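Local coordinates for protein T cell receptor mu chain (PDB 7L15) that forms the mu chain of a marsupial gamma-mu T cell receptor, pairing with a gamma chain and probably taking part in antigen recognition, at residues A[147-153]-A[189-195]; A[161-167]-A[200-206]; A[49-53]-A[117-121]. All coordinates share one frame; numbering follows the deposited sequence.

Contact 1 (A[147-153]-A[189-195])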
ATOM      1  N   ASP A 147       8.224   9.987 -27.655  1.00 54.90           N
ATOM      2  CA  ASP A 147       9.418   9.146 -27.671  1.00 63.76           C
ATOM      3  C   ASP A 147       9.343   8.006 -26.669  1.00 60.72           C
ATOM      4  O   ASP A 147      10.347   7.326 -26.434  1.00 61.15           O
ATOM      5  CB  ASP A 147      10.674   9.987 -27.399  1.00 78.01           C
ATOM      6  CG  ASP A 147      10.682  10.601 -26.007  1.00 95.79           C
ATOM      7  OD1 ASP A 147       9.700  11.286 -25.647  1.00102.99           O
ATOM      8  OD2 ASP A 147      11.665  10.389 -25.266  1.00103.08           O
ATOM      9  N   ALA A 148       8.184   7.799 -26.059  1.00 55.54           N
ATOM     10  CA  ALA A 148       7.977   6.707 -25.131  1.00 51.56           C
ATOM     11  C   ALA A 148       7.225   5.598 -25.853  1.00 54.27           C
ATOM     12  O   ALA A 148       6.278   5.864 -26.606  1.00 44.68           O
ATOM     13  CB  ALA A 148       7.208   7.184 -23.899  1.00 50.09           C
ATOM     14  N   VAL A 149       7.671   4.362 -25.653  1.00 56.03           N
ATOM     15  CA  VAL A 149       6.989   3.192 -26.179  1.00 53.70           C
ATOM     16  C   VAL A 149       6.654   2.285 -25.010  1.00 56.80           C
ATOM     17  O   VAL A 149       7.520   1.980 -24.182  1.00 57.04           O
ATOM     18  CB  VAL A 149       7.830   2.451 -27.234  1.00 58.13           C
ATOM     19  CG1 VAL A 149       9.182   2.057 -26.658  1.00 60.67           C
ATOM     20  CG2 VAL A 149       7.076   1.226 -27.725  1.00 52.33           C
ATOM     21  N   ALA A 150       5.391   1.890 -24.922  1.00 51.41           N
ATOM     22  CA  ALA A 150       4.947   0.897 -23.964  1.00 47.08           C
ATOM     23  C   ALA A 150       4.640  -0.374 -24.731  1.00 50.02           C
ATOM     24  O   ALA A 150       4.020  -0.335 -25.792  1.00 51.25           O
ATOM     25  CB  ALA A 150       3.699   1.355 -23.188  1.00 38.70           C
ATOM     26  N   CYS A 151       5.088  -1.494 -24.202  1.00 45.64           N
ATOM     27  CA  CYS A 151       4.719  -2.792 -24.732  1.00 48.91           C
ATOM     28  C   CYS A 151       3.750  -3.425 -23.737  1.00 37.16           C
ATOM     29  O   CYS A 151       4.118  -3.683 -22.594  1.00 39.47           O
ATOM     30  CB  CYS A 151       5.969  -3.647 -24.958  1.00 53.70           C
ATOM     31  SG  CYS A 151       5.584  -5.259 -25.513  1.00 58.28           S
ATOM     32  N   LEU A 152       2.509  -3.644 -24.162  1.00 40.43           N
ATOM     33  CA  LEU A 152       1.452  -4.144 -23.292  1.00 38.89           C
ATOM     34  C   LEU A 152       1.308  -5.645 -23.496  1.00 41.70           C
ATOM     35  O   LEU A 152       1.093  -6.103 -24.622  1.00 47.65           O
ATOM     36  CB  LEU A 152       0.135  -3.428 -23.589  1.00 41.66           C
ATOM     37  CG  LEU A 152      -1.151  -4.073 -23.092  1.00 44.25           C
ATOM     38  CD1 LEU A 152      -1.130  -4.172 -21.601  1.00 45.48           C
ATOM     39  CD2 LEU A 152      -2.337  -3.205 -23.540  1.00 45.51           C
ATOM     40  N   ILE A 153       1.397  -6.402 -22.409  1.00 44.15           N
ATOM     41  CA  ILE A 153       1.442  -7.858 -22.453  1.00 42.76           C
ATOM     42  C   ILE A 153       0.313  -8.384 -21.568  1.00 43.88           C
ATOM     43  O   ILE A 153       0.386  -8.263 -20.337  1.00 38.83           O
ATOM     44  CB  ILE A 153       2.807  -8.373 -21.989  1.00 38.13           C
ATOM     45  CG1 ILE A 153       3.897  -7.711 -22.830  1.00 36.53           C
ATOM     46  CG2 ILE A 153       2.872  -9.912 -22.089  1.00 36.40           C
ATOM     47  CD1 ILE A 153       5.270  -7.772 -22.179  1.00 40.67           C
ATOM     48  N   ALA A 189       1.335  -7.242 -17.995  1.00 32.94           N
ATOM     49  CA  ALA A 189       2.605  -6.592 -17.749  1.00 37.82           C
ATOM     50  C   ALA A 189       2.784  -5.502 -18.781  1.00 39.86           C
ATOM     51  O   ALA A 189       2.188  -5.539 -19.864  1.00 38.10           O
ATOM     52  CB  ALA A 189       3.770  -7.594 -17.798  1.00 37.60           C
ATOM     53  N   ILE A 190       3.596  -4.522 -18.411  1.00 39.84           N
ATOM     54  CA  ILE A 190       3.951  -3.407 -19.270  1.00 38.99           C
ATOM     55  C   ILE A 190       5.458  -3.273 -19.244  1.00 46.47           C
ATOM     56  O   ILE A 190       6.056  -3.218 -18.164  1.00 41.66           O
ATOM     57  CB  ILE A 190       3.286  -2.091 -18.824  1.00 45.02           C
ATOM     58  CG1 ILE A 190       1.789  -2.161 -19.096  1.00 50.87           C
ATOM     59  CG2 ILE A 190       3.903  -0.906 -19.565  1.00 40.81           C
ATOM     60  CD1 ILE A 190       1.107  -0.971 -18.694  1.00 67.44           C
ATOM     61  N   HIS A 191       6.065  -3.231 -20.427  1.00 39.42           N
ATOM     62  CA  HIS A 191       7.491  -3.007 -20.604  1.00 40.45           C
ATOM     63  C   HIS A 191       7.668  -1.644 -21.271  1.00 47.21           C
ATOM     64  O   HIS A 191       7.166  -1.430 -22.380  1.00 41.72           O
ATOM     65  CB  HIS A 191       8.083  -4.134 -21.454  1.00 44.27           C
ATOM     66  CG  HIS A 191       9.579  -4.199 -21.456  1.00 51.10           C
ATOM     67  ND1 HIS A 191      10.318  -4.390 -20.310  1.00 52.08           N
ATOM     68  CD2 HIS A 191      10.470  -4.150 -22.473  1.00 52.63           C
ATOM     69  CE1 HIS A 191      11.602  -4.429 -20.615  1.00 51.04           C
ATOM     70  NE2 HIS A 191      11.722  -4.289 -21.924  1.00 52.30           N
ATOM     71  N   ILE A 192       8.381  -0.734 -20.606  1.00 43.01           N
ATOM     72  CA  ILE A 192       8.521   0.650 -21.048  1.00 43.63           C
ATOM     73  C   ILE A 192       9.910   0.862 -21.633  1.00 47.88           C
ATOM     74  O   ILE A 192      10.895   0.315 -21.124  1.00 51.83           O
ATOM     75  CB  ILE A 192       8.263   1.614 -19.878  1.00 49.88           C
ATOM     76  CG1 ILE A 192       6.802   1.518 -19.434  1.00 51.05           C
ATOM     77  CG2 ILE A 192       8.611   3.029 -20.267  1.00 52.73           C
ATOM     78  CD1 ILE A 192       5.841   2.117 -20.397  1.00 50.49           C
ATOM     79  N   GLY A 193       9.994   1.656 -22.702  1.00 44.14           N
ATOM     80  CA  GLY A 193      11.286   2.033 -23.239  1.00 38.28           C
ATOM     81  C   GLY A 193      11.208   3.371 -23.939  1.00 50.04           C
ATOM     82  O   GLY A 193      10.129   3.938 -24.110  1.00 51.56           O
ATOM     83  N   ARG A 194      12.379   3.884 -24.337  1.00 49.27           N
ATOM     84  CA  ARG A 194      12.499   5.179 -25.001  1.00 51.80           C
ATOM     85  C   ARG A 194      13.020   4.972 -26.415  1.00 51.54           C
ATOM     86  O   ARG A 194      14.054   4.330 -26.609  1.00 55.64           O
ATOM     87  CB  ARG A 194      13.431   6.118 -24.228  1.00 60.51           C
ATOM     88  CG  ARG A 194      13.275   6.072 -22.709  1.00 79.21           C
ATOM     89  CD  ARG A 194      11.846   6.150 -22.256  1.00 89.90           C
ATOM     90  NE  ARG A 194      11.291   7.475 -22.436  1.00 94.12           N
ATOM     91  CZ  ARG A 194      10.890   8.240 -21.432  1.00 88.08           C
ATOM     92  NH1 ARG A 194      10.973   7.788 -20.185  1.00 84.93           N
ATOM     93  NH2 ARG A 194      10.395   9.445 -21.677  1.00 82.69           N
ATOM     94  N   VAL A 195      12.312   5.520 -27.401  1.00 57.72           N
ATOM     95  CA  VAL A 195      12.732   5.414 -28.794  1.00 72.61           C
ATOM     96  C   VAL A 195      12.018   6.497 -29.582  1.00 77.30           C
ATOM     97  O   VAL A 195      10.878   6.854 -29.279  1.00 79.41           O
ATOM     98  CB  VAL A 195      12.449   3.998 -29.363  1.00 83.69           C
ATOM     99  CG1 VAL A 195      10.962   3.803 -29.643  1.00 83.34           C
ATOM    100  CG2 VAL A 195      13.299   3.728 -30.617  1.00 84.88           C
TER

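Contact 2 (A[161-167]-A[200-206])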
ATOM      1  N   LEU A 161       8.315 -14.663 -17.683  1.00 41.42           N
ATOM      2  CA  LEU A 161       8.489 -14.365 -19.101  1.00 40.78           C
ATOM      3  C   LEU A 161       9.729 -13.503 -19.281  1.00 42.69           C
ATOM      4  O   LEU A 161      10.280 -12.949 -18.329  1.00 44.97           O
ATOM      5  CB  LEU A 161       7.255 -13.678 -19.721  1.00 47.07           C
ATOM      6  CG  LEU A 161       6.546 -12.466 -19.091  1.00 55.21           C
ATOM      7  CD1 LEU A 161       7.473 -11.582 -18.286  1.00 57.55           C
ATOM      8  CD2 LEU A 161       5.848 -11.620 -20.137  1.00 49.16           C
ATOM      9  N   HIS A 162      10.143 -13.376 -20.528  1.00 45.23           N
ATOM     10  CA  HIS A 162      11.249 -12.522 -20.913  1.00 45.42           C
ATOM     11  C   HIS A 162      10.740 -11.585 -21.992  1.00 43.25           C
ATOM     12  O   HIS A 162      10.068 -12.033 -22.928  1.00 45.71           O
ATOM     13  CB  HIS A 162      12.424 -13.361 -21.418  1.00 44.27           C
ATOM     14  CG  HIS A 162      13.692 -12.593 -21.596  1.00 57.40           C
ATOM     15  ND1 HIS A 162      14.061 -12.038 -22.805  1.00 60.65           N
ATOM     16  CD2 HIS A 162      14.692 -12.310 -20.729  1.00 57.40           C
ATOM     17  CE1 HIS A 162      15.232 -11.441 -22.672  1.00 59.47           C
ATOM     18  NE2 HIS A 162      15.638 -11.596 -21.425  1.00 63.22           N
ATOM     19  N   VAL A 163      11.038 -10.289 -21.839  1.00 41.83           N
ATOM     20  CA  VAL A 163      10.587  -9.231 -22.735  1.00 38.25           C
ATOM     21  C   VAL A 163      11.792  -8.447 -23.216  1.00 43.83           C
ATOM     22  O   VAL A 163      12.780  -8.268 -22.493  1.00 43.93           O
ATOM     23  CB  VAL A 163       9.587  -8.263 -22.074  1.00 42.98           C
ATOM     24  CG1 VAL A 163       8.899  -7.384 -23.133  1.00 41.63           C
ATOM     25  CG2 VAL A 163       8.571  -9.025 -21.267  1.00 34.97           C
ATOM     26  N   SER A 164      11.696  -7.965 -24.448  1.00 44.69           N
ATOM     27  CA  SER A 164      12.763  -7.189 -25.062  1.00 44.82           C
ATOM     28  C   SER A 164      12.157  -6.254 -26.101  1.00 42.78           C
ATOM     29  O   SER A 164      11.356  -6.686 -26.935  1.00 48.93           O
ATOM     30  CB  SER A 164      13.793  -8.129 -25.691  1.00 40.68           C
ATOM     31  OG  SER A 164      14.813  -7.403 -26.318  1.00 61.33           O
ATOM     32  N   LEU A 165      12.505  -4.973 -26.013  1.00 43.30           N
ATOM     33  CA  LEU A 165      12.199  -3.979 -27.035  1.00 50.96           C
ATOM     34  C   LEU A 165      13.450  -3.694 -27.858  1.00 48.41           C
ATOM     35  O   LEU A 165      14.520  -3.443 -27.296  1.00 47.65           O
ATOM     36  CB  LEU A 165      11.700  -2.677 -26.402  1.00 51.19           C
ATOM     37  CG  LEU A 165      10.259  -2.572 -25.930  1.00 51.97           C
ATOM     38  CD1 LEU A 165      10.155  -1.375 -25.010  1.00 46.85           C
ATOM     39  CD2 LEU A 165       9.285  -2.449 -27.123  1.00 45.05           C
ATOM     40  N   THR A 166      13.312  -3.688 -29.178  1.00 49.19           N
ATOM     41  CA  THR A 166      14.455  -3.505 -30.059  1.00 57.72           C
ATOM     42  C   THR A 166      14.075  -2.621 -31.233  1.00 58.40           C
ATOM     43  O   THR A 166      12.942  -2.659 -31.717  1.00 62.14           O
ATOM     44  CB  THR A 166      14.987  -4.835 -30.603  1.00 57.76           C
ATOM     45  OG1 THR A 166      13.919  -5.534 -31.253  1.00 59.17           O
ATOM     46  CG2 THR A 166      15.559  -5.689 -29.465  1.00 55.20           C
ATOM     47  N   SER A 167      15.043  -1.831 -31.683  1.00 60.61           N
ATOM     48  CA  SER A 167      14.903  -0.975 -32.855  1.00 63.30           C
ATOM     49  C   SER A 167      15.884  -1.480 -33.906  1.00 68.54           C
ATOM     50  O   SER A 167      17.103  -1.370 -33.728  1.00 71.07           O
ATOM     51  CB  SER A 167      15.154   0.483 -32.494  1.00 61.65           C
ATOM     52  OG  SER A 167      14.694   1.351 -33.511  1.00 65.11           O
ATOM     53  N   ALA A 200      11.721   2.209 -36.131  1.00 58.07           N
ATOM     54  CA  ALA A 200      11.120   0.885 -36.132  1.00 56.59           C
ATOM     55  C   ALA A 200      11.304   0.257 -34.758  1.00 62.47           C
ATOM     56  O   ALA A 200      12.391   0.314 -34.176  1.00 65.72           O
ATOM     57  CB  ALA A 200      11.750   0.010 -37.218  1.00 54.10           C
ATOM     58  N   ILE A 201      10.238  -0.316 -34.220  1.00 60.55           N
ATOM     59  CA  ILE A 201      10.276  -0.875 -32.878  1.00 58.55           C
ATOM     60  C   ILE A 201       9.646  -2.260 -32.905  1.00 58.70           C
ATOM     61  O   ILE A 201       8.663  -2.500 -33.618  1.00 48.75           O
ATOM     62  CB  ILE A 201       9.578   0.058 -31.857  1.00 58.79           C
ATOM     63  CG1 ILE A 201       9.629  -0.543 -30.455  1.00 60.97           C
ATOM     64  CG2 ILE A 201       8.154   0.402 -32.283  1.00 55.76           C
ATOM     65  CD1 ILE A 201      11.045  -0.770 -29.981  1.00 67.90           C
ATOM     66  N   THR A 202      10.242  -3.183 -32.162  1.00 47.51           N
ATOM     67  CA  THR A 202       9.707  -4.526 -32.026  1.00 51.97           C
ATOM     68  C   THR A 202       9.669  -4.884 -30.554  1.00 46.73           C
ATOM     69  O   THR A 202      10.666  -4.719 -29.844  1.00 49.25           O
ATOM     70  CB  THR A 202      10.551  -5.558 -32.793  1.00 51.42           C
ATOM     71  OG1 THR A 202      10.416  -5.335 -34.202  1.00 58.49           O
ATOM     72  CG2 THR A 202      10.094  -6.976 -32.459  1.00 54.32           C
ATOM     73  N   CYS A 203       8.528  -5.366 -30.091  1.00 46.45           N
ATOM     74  CA  CYS A 203       8.439  -5.929 -28.761  1.00 45.68           C
ATOM     75  C   CYS A 203       8.358  -7.437 -28.887  1.00 43.78           C
ATOM     76  O   CYS A 203       7.503  -7.958 -29.607  1.00 55.33           O
ATOM     77  CB  CYS A 203       7.227  -5.403 -28.000  1.00 43.95           C
ATOM     78  SG  CYS A 203       7.287  -6.018 -26.336  1.00 55.40           S
ATOM     79  N   SER A 204       9.229  -8.136 -28.184  1.00 43.17           N
ATOM     80  CA  SER A 204       9.353  -9.571 -28.345  1.00 43.86           C
ATOM     81  C   SER A 204       9.259 -10.239 -26.983  1.00 43.82           C
ATOM     82  O   SER A 204      10.012  -9.890 -26.066  1.00 41.19           O
ATOM     83  CB  SER A 204      10.668  -9.918 -29.036  1.00 45.37           C
ATOM     84  OG  SER A 204      10.949 -11.292 -28.852  1.00 53.06           O
ATOM     85  N   VAL A 205       8.338 -11.195 -26.855  1.00 42.96           N
ATOM     86  CA  VAL A 205       8.016 -11.837 -25.586  1.00 40.44           C
ATOM     87  C   VAL A 205       8.250 -13.334 -25.710  1.00 41.21           C
ATOM     88  O   VAL A 205       7.836 -13.956 -26.695  1.00 50.26           O
ATOM     89  CB  VAL A 205       6.559 -11.548 -25.173  1.00 56.95           C
ATOM     90  CG1 VAL A 205       6.194 -12.313 -23.904  1.00 51.46           C
ATOM     91  CG2 VAL A 205       6.362 -10.048 -24.978  1.00 45.09           C
ATOM     92  N   LYS A 206       8.903 -13.908 -24.710  1.00 41.22           N
ATOM     93  CA  LYS A 206       9.133 -15.343 -24.636  1.00 45.71           C
ATOM     94  C   LYS A 206       8.404 -15.864 -23.409  1.00 53.08           C
ATOM     95  O   LYS A 206       8.574 -15.335 -22.306  1.00 46.22           O
ATOM     96  CB  LYS A 206      10.629 -15.663 -24.573  1.00 45.87           C
ATOM     97  CG  LYS A 206      11.287 -15.751 -25.946  1.00 54.52           C
ATOM     98  CD  LYS A 206      12.784 -15.506 -25.864  1.00 66.59           C
ATOM     99  CE  LYS A 206      13.512 -16.015 -27.105  1.00 75.11           C
ATOM    100  NZ  LYS A 206      14.733 -16.817 -26.757  1.00 73.49           N
TER
HETATM  101  O   HOH W   1      12.603  -7.203 -29.825  1.00 49.20           O

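Contact 3 (A[49-53]-A[117-121])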
ATOM      1  N   ASP A  49      -6.160  -9.302  19.548  1.00 45.25           N
ATOM      2  CA  ASP A  49      -6.734  -9.020  18.231  1.00 42.91           C
ATOM      3  C   ASP A  49      -5.719  -9.329  17.134  1.00 48.86           C
ATOM      4  O   ASP A  49      -4.516  -9.466  17.375  1.00 50.36           O
ATOM      5  CB  ASP A  49      -7.152  -7.547  18.075  1.00 42.04           C
ATOM      6  CG  ASP A  49      -8.121  -7.076  19.144  1.00 61.52           C
ATOM      7  OD1 ASP A  49      -8.927  -7.892  19.618  1.00 70.56           O
ATOM      8  OD2 ASP A  49      -8.078  -5.876  19.503  1.00 68.51           O
ATOM      9  N   TRP A  50      -6.212  -9.385  15.903  1.00 47.29           N
ATOM     10  CA  TRP A  50      -5.373  -9.492  14.713  1.00 44.19           C
ATOM     11  C   TRP A  50      -5.600  -8.268  13.842  1.00 44.50           C
ATOM     12  O   TRP A  50      -6.752  -7.909  13.566  1.00 45.38           O
ATOM     13  CB  TRP A  50      -5.707 -10.753  13.917  1.00 37.73           C
ATOM     14  CG  TRP A  50      -5.250 -12.033  14.552  1.00 47.17           C
ATOM     15  CD1 TRP A  50      -5.987 -12.880  15.336  1.00 46.50           C
ATOM     16  CD2 TRP A  50      -3.953 -12.631  14.427  1.00 43.37           C
ATOM     17  NE1 TRP A  50      -5.228 -13.968  15.696  1.00 43.40           N
ATOM     18  CE2 TRP A  50      -3.975 -13.832  15.157  1.00 40.39           C
ATOM     19  CE3 TRP A  50      -2.780 -12.266  13.769  1.00 45.25           C
ATOM     20  CZ2 TRP A  50      -2.875 -14.667  15.237  1.00 40.97           C
ATOM     21  CZ3 TRP A  50      -1.674 -13.103  13.857  1.00 37.91           C
ATOM     22  CH2 TRP A  50      -1.736 -14.288  14.585  1.00 32.14           C
ATOM     23  N   TYR A  51      -4.508  -7.623  13.421  1.00 43.75           N
ATOM     24  CA  TYR A  51      -4.545  -6.477  12.521  1.00 37.39           C
ATOM     25  C   TYR A  51      -3.726  -6.785  11.277  1.00 43.37           C
ATOM     26  O   TYR A  51      -2.670  -7.421  11.370  1.00 41.45           O
ATOM     27  CB  TYR A  51      -3.988  -5.212  13.187  1.00 38.40           C
ATOM     28  CG  TYR A  51      -4.982  -4.510  14.058  1.00 44.90           C
ATOM     29  CD1 TYR A  51      -5.325  -5.016  15.293  1.00 39.67           C
ATOM     30  CD2 TYR A  51      -5.591  -3.333  13.636  1.00 47.80           C
ATOM     31  CE1 TYR A  51      -6.262  -4.378  16.090  1.00 45.38           C
ATOM     32  CE2 TYR A  51      -6.517  -2.695  14.412  1.00 47.94           C
ATOM     33  CZ  TYR A  51      -6.850  -3.218  15.641  1.00 46.11           C
ATOM     34  OH  TYR A  51      -7.775  -2.577  16.419  1.00 58.12           O
ATOM     35  N   LEU A  52      -4.213  -6.301  10.126  1.00 40.54           N
ATOM     36  CA  LEU A  52      -3.550  -6.420   8.831  1.00 34.58           C
ATOM     37  C   LEU A  52      -2.877  -5.100   8.457  1.00 42.38           C
ATOM     38  O   LEU A  52      -3.557  -4.087   8.252  1.00 48.82           O
ATOM     39  CB  LEU A  52      -4.552  -6.818   7.743  1.00 37.45           C
ATOM     40  CG  LEU A  52      -3.923  -6.916   6.343  1.00 46.66           C
ATOM     41  CD1 LEU A  52      -2.711  -7.878   6.338  1.00 33.37           C
ATOM     42  CD2 LEU A  52      -4.948  -7.321   5.278  1.00 42.08           C
ATOM     43  N   TRP A  53      -1.552  -5.114   8.347  1.00 35.35           N
ATOM     44  CA  TRP A  53      -0.758  -3.954   7.939  1.00 36.06           C
ATOM     45  C   TRP A  53      -0.274  -4.207   6.518  1.00 41.66           C
ATOM     46  O   TRP A  53       0.752  -4.852   6.310  1.00 47.47           O
ATOM     47  CB  TRP A  53       0.435  -3.711   8.883  1.00 35.63           C
ATOM     48  CG  TRP A  53       0.043  -3.231  10.237  1.00 40.95           C
ATOM     49  CD1 TRP A  53      -0.716  -3.892  11.155  1.00 40.96           C
ATOM     50  CD2 TRP A  53       0.410  -1.989  10.838  1.00 35.47           C
ATOM     51  NE1 TRP A  53      -0.851  -3.133  12.298  1.00 37.55           N
ATOM     52  CE2 TRP A  53      -0.164  -1.961  12.126  1.00 41.30           C
ATOM     53  CE3 TRP A  53       1.170  -0.902  10.414  1.00 38.86           C
ATOM     54  CZ2 TRP A  53      -0.012  -0.890  12.977  1.00 35.51           C
ATOM     55  CZ3 TRP A  53       1.328   0.156  11.255  1.00 44.59           C
ATOM     56  CH2 TRP A  53       0.735   0.162  12.530  1.00 46.05           C
ATOM     57  N   LYS A 117      -3.611   1.524  24.569  1.00 53.92           N
ATOM     58  CA  LYS A 117      -2.828   1.293  23.365  1.00 53.40           C
ATOM     59  C   LYS A 117      -2.919  -0.165  22.932  1.00 55.48           C
ATOM     60  O   LYS A 117      -3.302  -1.058  23.698  1.00 55.93           O
ATOM     61  CB  LYS A 117      -1.355   1.660  23.563  1.00 46.90           C
ATOM     62  CG  LYS A 117      -0.707   0.887  24.695  1.00 49.00           C
ATOM     63  CD  LYS A 117       0.775   1.241  24.910  1.00 52.10           C
ATOM     64  CE  LYS A 117       1.371   0.298  25.970  1.00 49.82           C
ATOM     65  NZ  LYS A 117       2.862   0.331  26.077  1.00 50.60           N
ATOM     66  N   LEU A 118      -2.564  -0.377  21.677  1.00 50.32           N
ATOM     67  CA  LEU A 118      -2.280  -1.690  21.138  1.00 46.87           C
ATOM     68  C   LEU A 118      -0.773  -1.890  21.202  1.00 42.58           C
ATOM     69  O   LEU A 118      -0.015  -0.983  20.851  1.00 41.90           O
ATOM     70  CB  LEU A 118      -2.784  -1.792  19.698  1.00 40.74           C
ATOM     71  CG  LEU A 118      -4.311  -1.724  19.603  1.00 41.55           C
ATOM     72  CD1 LEU A 118      -4.777  -1.754  18.149  1.00 37.67           C
ATOM     73  CD2 LEU A 118      -4.863  -2.910  20.379  1.00 34.13           C
ATOM     74  N   VAL A 119      -0.348  -3.038  21.729  1.00 42.76           N
ATOM     75  CA  VAL A 119       1.024  -3.508  21.600  1.00 42.11           C
ATOM     76  C   VAL A 119       1.009  -4.567  20.518  1.00 42.12           C
ATOM     77  O   VAL A 119       0.135  -5.445  20.521  1.00 41.21           O
ATOM     78  CB  VAL A 119       1.586  -4.064  22.924  1.00 38.63           C
ATOM     79  CG1 VAL A 119       3.074  -4.430  22.765  1.00 32.05           C
ATOM     80  CG2 VAL A 119       1.447  -3.057  24.020  1.00 37.64           C
ATOM     81  N   PHE A 120       1.939  -4.463  19.573  1.00 46.82           N
ATOM     82  CA  PHE A 120       2.003  -5.348  18.419  1.00 44.48           C
ATOM     83  C   PHE A 120       3.262  -6.209  18.473  1.00 43.48           C
ATOM     84  O   PHE A 120       4.290  -5.800  19.015  1.00 44.71           O
ATOM     85  CB  PHE A 120       2.011  -4.561  17.102  1.00 38.14           C
ATOM     86  CG  PHE A 120       0.722  -3.827  16.795  1.00 41.71           C
ATOM     87  CD1 PHE A 120      -0.332  -4.477  16.170  1.00 42.20           C
ATOM     88  CD2 PHE A 120       0.589  -2.480  17.077  1.00 44.37           C
ATOM     89  CE1 PHE A 120      -1.498  -3.811  15.869  1.00 41.06           C
ATOM     90  CE2 PHE A 120      -0.589  -1.800  16.766  1.00 38.68           C
ATOM     91  CZ  PHE A 120      -1.626  -2.470  16.167  1.00 42.20           C
ATOM     92  N   GLY A 121       3.183  -7.407  17.895  1.00 47.31           N
ATOM     93  CA  GLY A 121       4.373  -8.190  17.632  1.00 43.35           C
ATOM     94  C   GLY A 121       4.998  -7.801  16.303  1.00 41.47           C
ATOM     95  O   GLY A 121       4.549  -6.886  15.613  1.00 40.88           O
TER

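Contact 1 (A[147-153]-A[189-195])
Arg194 and Asp147 meet across one end of an antiparallel strand pair in the C1-set immunoglobulin domain, the segments 147-153 and 189-195 being neighbours in the four-stranded sheet of the sandwich (strands B and E). From Arg194 CB, 4.0 Å from Asp147 O, the side chain runs through CG and CD, where bends at chi2 and chi3 (-72°) bring NE back over Ala148. Arg194 NE, a buried atom that finds no polar partner, lies 4.3 Å from Ala148 CB, and that methyl covers one face of the guanidinium. Arg194 NH2 meets Asp147 OD2 at the guanidinium edge in a long salt bridge of 3.9 Å, with the carboxylate plane turned 46° from that of the guanidinium. NH1 reaches across the chain interface to a salt bridge with Glu150 of the gamma chain. On the same face Ala150 CB packs against Ile192 CD1 at 3.6 Å, while Ile190 and Ile192 also touch the gamma chain. Val149, Cys151, His191 and Ile153 face the core between the sheets; Cys151 is joined there to Cys203, and His191 NE2 is hydrogen-bonded to Gln175. Paired backbone hydrogen bonds link Val149 with Gly193, Cys151 with His191 and Ile153 with Ala189. Val149 CG1, placed between its own backbone N and carbonyl carbon (chi1 57°), lies 3.3 Å from Gly193 O and 3.9 Å from Val195 CG1.

Contact 2 (A[161-167]-A[200-206])
Ser167 OG donates a short hydrogen bond of 2.6 Å to Ala200 O, approaching in the carbonyl plane, at one end of the antiparallel C-F strand pair of the C1-set immunoglobulin domain. With OG anti to the backbone N (chi1 -165°), the hydroxyl extends across the strand gap. Beside it, Thr202 O is gripped twice: by Thr166 N at 2.9 Å and by a water that donates at 3.2 Å. That water is hydrogen-bonded to Thr166 OG1 as well, at 2.6 Å, so it bridges the two threonines on the face they share with Ser164 and Ser204. Paired backbone bonds continue through Ser164 with Ser204 and His162 with Lys206, and Ser204 OG is hydrogen-bonded to Glu211 on the adjoining strand 210-216. The other face is apolar and turns into the core of the sandwich toward strands 139-145 and 148-156. Here Leu165 CD2 fits between two residues of the opposite strand, 3.8 Å from Ile201 CD1 and 3.7 Å from Cys203 CB. Farther along, Leu161 CD2 reaches Val205 CG1, and Val163 CG1 lies 3.8 Å from SG of the disulfide-bonded Cys203.

Contact 3 (A[49-53]-A[117-121])
Phe120 stands between Tyr51 and Trp53 in an aromatic cluster of the V-set immunoglobulin domain, where strand 49-53 (strand C) and strand 117-120 (the first part of strand G) cross steeply, their axes 9.6 Å apart at the closest. The two strands make no hydrogen bond to each other; strand 101-109 pairs with both, and their side chains meet over it. Two T-shaped stacks set the geometry. Phe120 turns its edge toward the face of Tyr51, with the planes at 89° and the centroids 5.7 Å apart, and its CE1 comes to 3.9 Å from Tyr51 CB. Toward Trp53 the roles reverse: the indole presents its edge to a face of Phe120, the planes being 82° apart. The NE1-to-CZ2 side of the indole does the touching, Trp53 NE1 lying 3.7 Å from Phe120 CE1 and Trp53 CZ2 3.9 Å from Phe120 CZ. Phe120 CG is anti to the carbonyl carbon (chi1 -67°), which carries the ring from its strand toward strand 49-53 and offers both an edge and a face to its two partners. Phe120 and Gly121 begin the Phe-Gly-X-Gly motif that J segments contribute to receptor V domains, and Gly121 O accepts a hydrogen bond from His104 ND1. All three rings belong to the surface that pairs with the gamma chain: Tyr51 OH is hydrogen-bonded to Lys105 N of the gamma chain, Trp53 stacks edge-to-face with His96 of the gamma chain and Phe120 packs on Tyr38 of the gamma chain. Leu118 extends the cluster along the phenol, its side chain crossing Tyr51 at about a right angle. The Leu118 CD1 methyl approaches the ring obliquely near the hydroxyl end, 3.6 Å from Tyr51 CZ and 3.7 Å from Tyr51 CE1.

In the fold
Contacts 1 and 2 are central strand pairs of the two facing sheets of one C1-set sandwich, their centres about 9 Å apart. The disulfide Cys151 SG-Cys203 SG, 2.0 Å long, ties them across the core, and Ile153 CD1 packs against Val163 CG2 at 3.6 Å beside it. Their segments alternate along the chain. Contact 3 belongs to the V-set domain, its centre about 41 Å from that of contact 1 and about 46 Å from that of contact 2; the nearest atoms are about 24 Å and about 26 Å away. Contacts 1 and 3 nevertheless both meet the gamma chain, one in each domain, whereas no other chain of the assembly touches contact 2. A glycan attached to the protein lies about 8 Å from the Asp49 side chain of contact 3.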